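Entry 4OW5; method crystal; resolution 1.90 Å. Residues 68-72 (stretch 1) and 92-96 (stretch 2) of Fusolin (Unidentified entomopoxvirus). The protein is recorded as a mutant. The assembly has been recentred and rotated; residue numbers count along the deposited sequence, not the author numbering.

Stretch 1 (68-72) EYAAL
Stretch 2 (92-96) LCAAH

How do the two backbones run where they meet? In the first stretch, Glu 68 (phi/psi -126/49) and Tyr 69 (-91/77) form a turn, with a weak hydrogen bond from Ala 70 N to Glu 68 O at 3.0 Å. The chain then extends into a strand through Ala 70 (-129/160), Ala 71 (-145/144) and Leu 72 (-97/118). In the second, Leu 92 (-61/-39), Cys 93 (-77/-14) and Ala 94 (-94/0) curl tightly enough for a weak hydrogen bond from Ala 95 N to Leu 92 O at 3.2 Å. Ala 95 (53/39) and His 96 (57/35) then take positive phi values, in the left-handed region. The register is set by Tyr 69 and Ala 95, whose CA atoms lie 5.4 Å apart.

What holds the backbones together, given that no direct hydrogen bond crosses between them? One water clearly bridges them through carbonyl oxygens, and a second lies within reach of both stretches. Water 2 donates to Ala 70 O at 2.7 Å and to Ala 95 O at 2.8 Å, using one proton for each stretch. Since carbonyl oxygens cannot donate to one another, water 2 supplies the hydrogens that join Ala 70 O and Ala 95 O. Water 1 lies 3.0 Å from Ala 70 O and 3.2 Å from Ala 94 O, positioned to donate to either, although it has more acceptors in reach than protons.

Why is Ala 95 central to the packing? Its CA-to-CB bond points toward the first stretch, and its methyl meets the backbone there: Ala 95 CB is 3.4 Å from Tyr 69 C and 3.6 Å from Ala 70 N. Ala 95 CB also makes an apolar contact with Tyr 69 CB at 4.3 Å. Ala 71 points its own CB toward the second stretch, reaching 3.8 Å from Ala 95 O, whereas the CB atoms of Ala 70 and Ala 94 point away.

How does Tyr 69 reach the second stretch when its CA-to-CB bond points sideways? With chi1 at -88° (m) and chi2 at 58°, the ring comes nearer than that bond alone suggests. Tyr 69 CD2 approaches Cys 93 O at 3.2 Å, with the oxygen at the ring edge, near its plane, and lies 4.0 Å from Ala 94 CA. Its hydroxyl is hydrogen-bonded elsewhere in the structure. Cys 93 (chi1 -60°, m) points sideways and is covalently bonded elsewhere. Glu 68 (chi1 t, chi2 t), Leu 72 (m, t) and Leu 92 (m, p) remain out of reach, while His 96, with chi1 -164° (t) and chi2 -120°, leads its ring away.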

# COMPACT_ATOMS: atom_id res chain seq x y z
N GLU A 68 13.71 27.62 4.68
CA GLU A 68 12.88 28.82 4.67
C GLU A 68 11.53 28.56 3.97
O GLU A 68 11.06 29.35 3.16
CB GLU A 68 13.64 30.00 4.02
CG GLU A 68 13.07 31.35 4.42
CD GLU A 68 13.87 32.53 3.92
OE1 GLU A 68 14.60 33.15 4.73
OE2 GLU A 68 13.84 32.80 2.70
N TYR A 69 10.87 27.47 4.36
CA TYR A 69 9.53 27.18 3.89
C TYR A 69 8.64 27.83 4.91
O TYR A 69 8.18 27.19 5.86
CB TYR A 69 9.28 25.67 3.71
CG TYR A 69 9.68 25.18 2.35
CD1 TYR A 69 10.97 25.33 1.88
CD2 TYR A 69 8.76 24.51 1.53
CE1 TYR A 69 11.32 24.95 0.59
CE2 TYR A 69 9.12 24.04 0.29
CZ TYR A 69 10.39 24.30 -0.21
OH TYR A 69 10.75 23.86 -1.46
N ALA A 70 8.56 29.16 4.78
CA ALA A 70 7.96 30.02 5.77
C ALA A 70 6.93 30.98 5.24
O ALA A 70 6.92 31.32 4.05
CB ALA A 70 9.07 30.83 6.43
N ALA A 71 6.11 31.46 6.18
CA ALA A 71 5.06 32.45 5.96
C ALA A 71 4.96 33.34 7.19
O ALA A 71 5.15 32.88 8.32
CB ALA A 71 3.73 31.78 5.69
N LEU A 72 4.68 34.62 6.97
CA LEU A 72 4.60 35.60 8.06
C LEU A 72 3.16 35.78 8.44
O LEU A 72 2.36 36.22 7.63
CB LEU A 72 5.22 36.95 7.62
CG LEU A 72 6.63 36.87 7.06
CD1 LEU A 72 7.11 38.23 6.60
CD2 LEU A 72 7.60 36.24 8.07
N LEU A 92 0.13 24.28 0.82
CA LEU A 92 0.60 24.01 2.16
C LEU A 92 2.04 23.48 2.21
O LEU A 92 2.76 23.85 3.13
CB LEU A 92 -0.33 23.03 2.90
CG LEU A 92 -1.48 23.68 3.70
CD1 LEU A 92 -2.47 24.36 2.76
CD2 LEU A 92 -2.18 22.64 4.56
N CYS A 93 2.46 22.61 1.27
CA CYS A 93 3.83 22.08 1.32
C CYS A 93 4.85 23.11 0.84
O CYS A 93 6.04 22.88 1.04
CB CYS A 93 3.94 20.77 0.54
SG CYS A 93 2.85 19.44 1.16
N ALA A 94 4.41 24.19 0.17
CA ALA A 94 5.25 25.32 -0.25
C ALA A 94 5.22 26.45 0.78
O ALA A 94 5.84 27.48 0.54
CB ALA A 94 4.74 25.85 -1.56
N ALA A 95 4.46 26.30 1.90
CA ALA A 95 4.19 27.36 2.88
C ALA A 95 3.62 28.62 2.16
O ALA A 95 3.94 29.76 2.51
CB ALA A 95 5.44 27.68 3.67
N HIS A 96 2.76 28.39 1.15
CA HIS A 96 2.10 29.44 0.37
C HIS A 96 3.10 30.42 -0.30
O HIS A 96 2.79 31.60 -0.44
CB HIS A 96 1.06 30.21 1.24
CG HIS A 96 0.09 31.02 0.44
ND1 HIS A 96 -0.01 32.41 0.60
CD2 HIS A 96 -0.75 30.64 -0.54
CE1 HIS A 96 -0.92 32.82 -0.27
NE2 HIS A 96 -1.40 31.80 -0.98
O HOH W 1 7.82 29.54 1.87
O HOH W 2 5.35 32.11 2.04